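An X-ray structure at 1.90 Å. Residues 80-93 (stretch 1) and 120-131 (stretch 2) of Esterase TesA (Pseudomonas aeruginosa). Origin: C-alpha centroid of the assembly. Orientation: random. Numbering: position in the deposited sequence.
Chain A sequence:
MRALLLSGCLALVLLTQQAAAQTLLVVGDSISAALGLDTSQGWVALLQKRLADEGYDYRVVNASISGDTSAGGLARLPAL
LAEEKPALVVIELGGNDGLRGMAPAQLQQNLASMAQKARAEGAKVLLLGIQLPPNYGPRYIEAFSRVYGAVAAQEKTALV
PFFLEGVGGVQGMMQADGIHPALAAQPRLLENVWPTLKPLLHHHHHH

Stretch 1 80-93: LLAEEKPALVVIEL
Stretch 2 (120-131) AEGAKVLLLGIQ

The strand through Leu-88 to Ile-91 and strand 124-128 run parallel, their directions 18° apart and their axes 4.8 Å apart at closest approach. Leu-88 pairs with Lys-124, Val-89 with Val-125, Val-90 with Leu-126 and Ile-91 with Leu-127, at CA-CA distances of 4.8 to 5.0 Å. Their phi/psi span -78 to -138/118 to 142. Five backbone hydrogen bonds form the ladder: Lys-124 N to Ala-87 O (3.0 Å), Val-89 N to Lys-124 O (2.9 Å), Leu-126 N to Val-89 O (3.0 Å), Ile-91 N to Leu-126 O (2.9 Å) and Leu-128 N to Ile-91 O (2.8 Å). Water 1 extends it. It accepts from Leu-93 N (3.0 Å) and lies within donating reach of Ile-91 O (2.7 Å) and Leu-128 O (2.5 Å).

Side chains alternate. Val-89 (t), Ile-91 (m, t), Val-125 (t) and Leu-127 (m, t) share one face; Ile-91 CD1 lies 4.2 Å from Val-125 CG1. Leu-88 (-124°, t), Val-90 (t), Leu-126 (t, p) and partly exposed Lys-124 (m, m; CE and NZ not modelled) lie on the other. Val-90 CG1 meets Leu-128 CD1 at 3.8 Å. Except for Lys-124, these side chains are buried and apolar, as suits a sheet covered on both faces.

Before the strands, the helix that runs through Glu-84 gives way at Lys-85, with positive phi (45/61). Gly-122 (114/4) closes a Schellman motif; a CB there would jam against the preceding carbonyl. Glu-121 (t, m) reaches back, placing OE1 2.7 Å from Pro-86 O. Small Ala-123 fits its CB 3.3 Å from Pro-86 O. Glu-92 OE1 is satisfied elsewhere in the structure.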

ATOM      1  N   LEU A  80      14.937  -6.257  -2.500  1.00 11.00           N
ATOM      2  CA  LEU A  80      14.657  -4.830  -2.371  1.00  9.51           C
ATOM      3  C   LEU A  80      15.259  -4.263  -1.092  1.00 11.03           C
ATOM      4  O   LEU A  80      15.884  -3.203  -1.116  1.00 12.66           O
ATOM      5  CB  LEU A  80      13.143  -4.585  -2.397  1.00  9.96           C
ATOM      6  CG  LEU A  80      12.404  -4.778  -3.726  1.00  9.70           C
ATOM      7  CD1 LEU A  80      10.876  -4.705  -3.532  1.00 12.28           C
ATOM      8  CD2 LEU A  80      12.860  -3.752  -4.757  1.00 11.33           C
ATOM      9  N   LEU A  81      15.100  -4.981   0.018  1.00 10.24           N
ATOM     10  CA  LEU A  81      15.699  -4.551   1.282  1.00 10.44           C
ATOM     11  C   LEU A  81      17.215  -4.514   1.145  1.00 11.71           C
ATOM     12  O   LEU A  81      17.856  -3.551   1.550  1.00 14.11           O
ATOM     13  CB  LEU A  81      15.293  -5.474   2.433  1.00  9.34           C
ATOM     14  CG  LEU A  81      13.784  -5.552   2.693  1.00 13.29           C
ATOM     15  CD1 LEU A  81      13.467  -6.582   3.763  1.00 12.37           C
ATOM     16  CD2 LEU A  81      13.274  -4.174   3.093  1.00 12.43           C
ATOM     17  N   ALA A  82      17.790  -5.556   0.560  1.00 12.40           N
ATOM     18  CA  ALA A  82      19.251  -5.604   0.413  1.00 13.72           C
ATOM     19  C   ALA A  82      19.751  -4.468  -0.472  1.00 12.03           C
ATOM     20  O   ALA A  82      20.737  -3.795  -0.152  1.00 15.28           O
ATOM     21  CB  ALA A  82      19.691  -6.946  -0.138  1.00 11.34           C
ATOM     22  N   GLU A  83      19.056  -4.237  -1.574  1.00  8.06           N
ATOM     23  CA  GLU A  83      19.506  -3.240  -2.543  1.00  9.64           C
ATOM     24  C   GLU A  83      19.360  -1.804  -2.039  1.00 15.54           C
ATOM     25  O   GLU A  83      20.299  -1.005  -2.152  1.00 12.73           O
ATOM     26  CB  GLU A  83      18.770  -3.421  -3.878  1.00  9.85           C
ATOM     27  CG  GLU A  83      19.175  -2.406  -4.956  1.00 13.34           C
ATOM     28  CD  GLU A  83      20.220  -2.941  -5.914  1.00 16.18           C
ATOM     29  OE1 GLU A  83      20.360  -4.182  -6.033  1.00 12.03           O
ATOM     30  OE2 GLU A  83      20.899  -2.117  -6.562  1.00 12.83           O
ATOM     31  N   GLU A  84      18.194  -1.484  -1.475  1.00 13.75           N
ATOM     32  CA  GLU A  84      17.868  -0.104  -1.079  1.00 10.58           C
ATOM     33  C   GLU A  84      18.116   0.233   0.396  1.00 11.60           C
ATOM     34  O   GLU A  84      18.262   1.408   0.750  1.00 14.37           O
ATOM     35  CB  GLU A  84      16.413   0.217  -1.415  1.00  9.95           C
ATOM     36  CG  GLU A  84      15.985  -0.128  -2.825  1.00 12.42           C
ATOM     37  CD  GLU A  84      16.645   0.736  -3.866  1.00 14.77           C
ATOM     38  OE1 GLU A  84      17.090   1.854  -3.523  1.00 16.89           O
ATOM     39  OE2 GLU A  84      16.717   0.299  -5.032  1.00 17.67           O
ATOM     40  N   LYS A  85      18.138  -0.786   1.250  1.00 12.58           N
ATOM     41  CA  LYS A  85      18.290  -0.599   2.688  1.00 11.89           C
ATOM     42  C   LYS A  85      17.394   0.530   3.198  1.00 14.48           C
ATOM     43  O   LYS A  85      17.873   1.523   3.747  1.00 11.03           O
ATOM     44  CB  LYS A  85      19.763  -0.358   3.050  1.00 16.54           C
ATOM     45  CG  LYS A  85      20.617  -1.639   3.085  1.00 18.98           C
ATOM     46  CD  LYS A  85      20.196  -2.539   4.258  1.00 21.46           C
ATOM     47  CE  LYS A  85      21.165  -3.697   4.478  1.00 27.17           C
ATOM     48  NZ  LYS A  85      21.267  -4.614   3.302  1.00 25.87           N
ATOM     49  N   PRO A  86      16.073   0.369   3.020  1.00 12.53           N
ATOM     50  CA  PRO A  86      15.154   1.476   3.284  1.00 11.29           C
ATOM     51  C   PRO A  86      14.996   1.778   4.773  1.00 12.82           C
ATOM     52  O   PRO A  86      15.134   0.885   5.628  1.00 12.81           O
ATOM     53  CB  PRO A  86      13.831   0.985   2.680  1.00 11.19           C
ATOM     54  CG  PRO A  86      13.932  -0.508   2.718  1.00 11.18           C
ATOM     55  CD  PRO A  86      15.384  -0.829   2.515  1.00 11.76           C
ATOM     56  N   ALA A  87      14.708   3.040   5.066  1.00 11.16           N
ATOM     57  CA  ALA A  87      14.393   3.471   6.420  1.00 13.64           C
ATOM     58  C   ALA A  87      12.894   3.319   6.676  1.00 13.60           C
ATOM     59  O   ALA A  87      12.453   3.186   7.815  1.00 13.33           O
ATOM     60  CB  ALA A  87      14.828   4.920   6.625  1.00 12.66           C
ATOM     61  N   LEU A  88      12.122   3.327   5.596  1.00 13.72           N
ATOM     62  CA  LEU A  88      10.673   3.195   5.661  1.00 11.34           C
ATOM     63  C   LEU A  88      10.207   2.267   4.558  1.00 10.39           C
ATOM     64  O   LEU A  88      10.587   2.426   3.395  1.00  7.80           O
ATOM     65  CB  LEU A  88      10.018   4.559   5.438  1.00 11.49           C
ATOM     66  CG  LEU A  88       9.059   5.104   6.480  1.00 16.86           C
ATOM     67  CD1 LEU A  88       9.023   6.624   6.409  1.00 22.41           C
ATOM     68  CD2 LEU A  88       7.678   4.509   6.285  1.00 18.16           C
ATOM     69  N   VAL A  89       9.356   1.310   4.903  1.00  9.80           N
ATOM     70  CA  VAL A  89       8.755   0.483   3.868  1.00  9.48           C
ATOM     71  C   VAL A  89       7.243   0.613   3.936  1.00  7.38           C
ATOM     72  O   VAL A  89       6.650   0.296   4.962  1.00 11.75           O
ATOM     73  CB  VAL A  89       9.140  -1.004   4.021  1.00 11.49           C
ATOM     74  CG1 VAL A  89       8.409  -1.839   2.965  1.00  8.30           C
ATOM     75  CG2 VAL A  89      10.651  -1.175   3.909  1.00 11.74           C
ATOM     76  N   VAL A  90       6.636   1.107   2.857  1.00  6.18           N
ATOM     77  CA  VAL A  90       5.182   1.203   2.750  1.00  9.06           C
ATOM     78  C   VAL A  90       4.702  -0.020   1.984  1.00  9.73           C
ATOM     79  O   VAL A  90       5.088  -0.239   0.831  1.00  8.78           O
ATOM     80  CB  VAL A  90       4.741   2.493   2.028  1.00  8.80           C
ATOM     81  CG1 VAL A  90       3.230   2.570   1.921  1.00  9.02           C
ATOM     82  CG2 VAL A  90       5.277   3.714   2.762  1.00  7.77           C
ATOM     83  N   ILE A  91       3.886  -0.842   2.630  1.00  6.78           N
ATOM     84  CA  ILE A  91       3.376  -2.037   1.948  1.00  8.37           C
ATOM     85  C   ILE A  91       1.920  -1.863   1.551  1.00  9.04           C
ATOM     86  O   ILE A  91       1.064  -1.619   2.398  1.00  9.31           O
ATOM     87  CB  ILE A  91       3.521  -3.299   2.824  1.00  9.00           C
ATOM     88  CG1 ILE A  91       4.998  -3.631   3.057  1.00 10.14           C
ATOM     89  CG2 ILE A  91       2.794  -4.477   2.191  1.00  7.50           C
ATOM     90  CD1 ILE A  91       5.212  -4.668   4.151  1.00  9.46           C
ATOM     91  N   GLU A  92       1.648  -2.009   0.258  1.00 11.13           N
ATOM     92  CA  GLU A  92       0.300  -1.907  -0.282  1.00  9.99           C
ATOM     93  C   GLU A  92      -0.034  -3.139  -1.129  1.00  9.93           C
ATOM     94  O   GLU A  92      -0.155  -3.064  -2.351  1.00  9.97           O
ATOM     95  CB  GLU A  92       0.135  -0.630  -1.112  1.00 12.96           C
ATOM     96  CG  GLU A  92      -1.296  -0.420  -1.626  1.00  9.11           C
ATOM     97  CD  GLU A  92      -1.477  -0.774  -3.096  1.00 10.66           C
ATOM     98  OE1 GLU A  92      -0.661  -0.319  -3.924  1.00 11.04           O
ATOM     99  OE2 GLU A  92      -2.447  -1.501  -3.431  1.00 10.97           O
ATOM    100  N   LEU A  93      -0.193  -4.273  -0.465  1.00  7.34           N
ATOM    101  CA  LEU A  93      -0.436  -5.522  -1.162  1.00 11.87           C
ATOM    102  C   LEU A  93      -1.623  -6.262  -0.552  1.00 11.58           C
ATOM    103  O   LEU A  93      -2.056  -5.945   0.560  1.00 12.35           O
ATOM    104  CB  LEU A  93       0.824  -6.383  -1.124  1.00 11.18           C
ATOM    105  CG  LEU A  93       1.960  -5.937  -2.051  1.00  7.88           C
ATOM    106  CD1 LEU A  93       3.051  -6.983  -2.037  1.00 10.03           C
ATOM    107  CD2 LEU A  93       1.440  -5.750  -3.475  1.00  8.64           C
ATOM    108  N   ALA A 120      13.300  -6.199  10.429  1.00 18.83           N
ATOM    109  CA  ALA A 120      14.602  -6.847  10.636  1.00 22.44           C
ATOM    110  C   ALA A 120      15.761  -6.133   9.926  1.00 19.19           C
ATOM    111  O   ALA A 120      16.916  -6.237  10.350  1.00 18.99           O
ATOM    112  CB  ALA A 120      14.545  -8.323  10.214  1.00 18.74           C
ATOM    113  N   GLU A 121      15.455  -5.425   8.840  1.00 16.20           N
ATOM    114  CA  GLU A 121      16.466  -4.678   8.097  1.00 16.31           C
ATOM    115  C   GLU A 121      16.739  -3.304   8.719  1.00 18.42           C
ATOM    116  O   GLU A 121      17.756  -2.673   8.421  1.00 20.80           O
ATOM    117  CB  GLU A 121      16.050  -4.510   6.629  1.00 18.51           C
ATOM    118  CG  GLU A 121      17.003  -3.637   5.795  1.00 16.99           C
ATOM    119  CD  GLU A 121      16.688  -2.145   5.892  1.00 18.76           C
ATOM    120  OE1 GLU A 121      15.525  -1.778   6.167  1.00 18.40           O
ATOM    121  OE2 GLU A 121      17.604  -1.332   5.700  1.00 18.70           O
ATOM    122  N   GLY A 122      15.834  -2.853   9.580  1.00 17.33           N
ATOM    123  CA  GLY A 122      15.955  -1.551  10.209  1.00 17.81           C
ATOM    124  C   GLY A 122      14.889  -0.536   9.824  1.00 21.12           C
ATOM    125  O   GLY A 122      14.936   0.631  10.252  1.00 18.51           O
ATOM    126  N   ALA A 123      13.924  -0.959   9.016  1.00 15.93           N
ATOM    127  CA  ALA A 123      12.912  -0.028   8.511  1.00 17.34           C
ATOM    128  C   ALA A 123      11.674   0.018   9.393  1.00 14.47           C
ATOM    129  O   ALA A 123      11.292  -0.998   9.980  1.00 20.89           O
ATOM    130  CB  ALA A 123      12.514  -0.388   7.088  1.00 16.78           C
ATOM    131  N   LYS A 124      11.054   1.194   9.484  1.00 15.77           N
ATOM    132  CA  LYS A 124       9.688   1.309  10.017  1.00 14.20           C
ATOM    133  C   LYS A 124       8.723   0.865   8.930  1.00 16.51           C
ATOM    134  O   LYS A 124       8.933   1.174   7.759  1.00 15.09           O
ATOM    135  CB  LYS A 124       9.346   2.754  10.380  1.00 14.57           C
ATOM    136  CG  LYS A 124      10.266   3.413  11.407  1.00 16.74           C
ATOM    137  CD  LYS A 124      10.083   2.794  12.784  1.00 22.13           C
ATOM    138  N   VAL A 125       7.657   0.161   9.311  1.00 13.30           N
ATOM    139  CA  VAL A 125       6.710  -0.364   8.328  1.00 11.51           C
ATOM    140  C   VAL A 125       5.346   0.308   8.439  1.00 13.79           C
ATOM    141  O   VAL A 125       4.820   0.470   9.540  1.00 13.26           O
ATOM    142  CB  VAL A 125       6.536  -1.882   8.486  1.00 15.69           C
ATOM    143  CG1 VAL A 125       5.389  -2.380   7.637  1.00  9.97           C
ATOM    144  CG2 VAL A 125       7.821  -2.592   8.121  1.00 16.22           C
ATOM    145  N   LEU A 126       4.789   0.710   7.299  1.00 10.96           N
ATOM    146  CA  LEU A 126       3.439   1.262   7.239  1.00 13.96           C
ATOM    147  C   LEU A 126       2.609   0.398   6.291  1.00 15.43           C
ATOM    148  O   LEU A 126       2.945   0.267   5.108  1.00 12.15           O
ATOM    149  CB  LEU A 126       3.464   2.715   6.746  1.00 14.23           C
ATOM    150  CG  LEU A 126       2.130   3.409   6.431  1.00 14.12           C
ATOM    151  CD1 LEU A 126       1.239   3.492   7.656  1.00 14.74           C
ATOM    152  CD2 LEU A 126       2.374   4.805   5.863  1.00 14.65           C
ATOM    153  N   LEU A 127       1.543  -0.217   6.809  1.00 10.17           N
ATOM    154  CA  LEU A 127       0.664  -1.024   5.964  1.00  9.47           C
ATOM    155  C   LEU A 127      -0.477  -0.181   5.420  1.00 12.91           C
ATOM    156  O   LEU A 127      -1.113   0.568   6.166  1.00 10.04           O
ATOM    157  CB  LEU A 127       0.041  -2.168   6.760  1.00 12.31           C
ATOM    158  CG  LEU A 127       0.883  -3.197   7.488  1.00 17.89           C
ATOM    159  CD1 LEU A 127      -0.048  -4.329   7.927  1.00 16.86           C
ATOM    160  CD2 LEU A 127       1.991  -3.708   6.568  1.00 13.07           C
ATOM    161  N   LEU A 128      -0.741  -0.305   4.126  1.00 11.02           N
ATOM    162  CA  LEU A 128      -1.925   0.302   3.539  1.00 12.67           C
ATOM    163  C   LEU A 128      -2.980  -0.788   3.371  1.00 14.60           C
ATOM    164  O   LEU A 128      -2.748  -1.803   2.685  1.00  9.95           O
ATOM    165  CB  LEU A 128      -1.613   0.977   2.198  1.00 11.95           C
ATOM    166  CG  LEU A 128      -0.542   2.065   2.269  1.00  9.90           C
ATOM    167  CD1 LEU A 128      -0.405   2.790   0.940  1.00  8.99           C
ATOM    168  CD2 LEU A 128      -0.829   3.039   3.394  1.00 12.34           C
ATOM    169  N   GLY A 129      -4.121  -0.585   4.020  1.00 14.01           N
ATOM    170  CA  GLY A 129      -5.202  -1.555   3.979  1.00 15.71           C
ATOM    171  C   GLY A 129      -6.213  -1.154   2.932  1.00 16.08           C
ATOM    172  O   GLY A 129      -6.451   0.032   2.718  1.00 14.98           O
ATOM    173  N   ILE A 130      -6.822  -2.136   2.280  1.00 15.97           N
ATOM    174  CA  ILE A 130      -7.771  -1.845   1.218  1.00 16.81           C
ATOM    175  C   ILE A 130      -9.092  -2.587   1.431  1.00 18.09           C
ATOM    176  O   ILE A 130      -9.102  -3.722   1.894  1.00 16.95           O
ATOM    177  CB  ILE A 130      -7.164  -2.184  -0.161  1.00 23.48           C
ATOM    178  CG1 ILE A 130      -5.993  -1.234  -0.458  1.00 21.20           C
ATOM    179  CG2 ILE A 130      -8.213  -2.114  -1.251  1.00 23.72           C
ATOM    180  CD1 ILE A 130      -5.534  -1.268  -1.893  1.00 20.37           C
ATOM    181  N   GLN A 131     -10.203  -1.914   1.146  1.00 16.87           N
ATOM    182  CA  GLN A 131     -11.515  -2.540   1.209  1.00 15.80           C
ATOM    183  C   GLN A 131     -12.064  -2.752  -0.193  1.00 16.98           C
ATOM    184  O   GLN A 131     -12.146  -1.821  -0.997  1.00 15.60           O
ATOM    185  CB  GLN A 131     -12.493  -1.714   2.041  1.00 15.52           C
ATOM    186  CG  GLN A 131     -12.230  -1.813   3.522  1.00 20.23           C
ATOM    187  CD  GLN A 131     -11.021  -1.005   3.930  1.00 21.35           C
ATOM    188  OE1 GLN A 131     -10.795   0.084   3.400  1.00 23.67           O
ATOM    189  NE2 GLN A 131     -10.229  -1.531   4.864  1.00 17.80           N
TER
HETATM  190  O   HOH W   1      -0.897  -3.502   2.321  1.00 16.74           O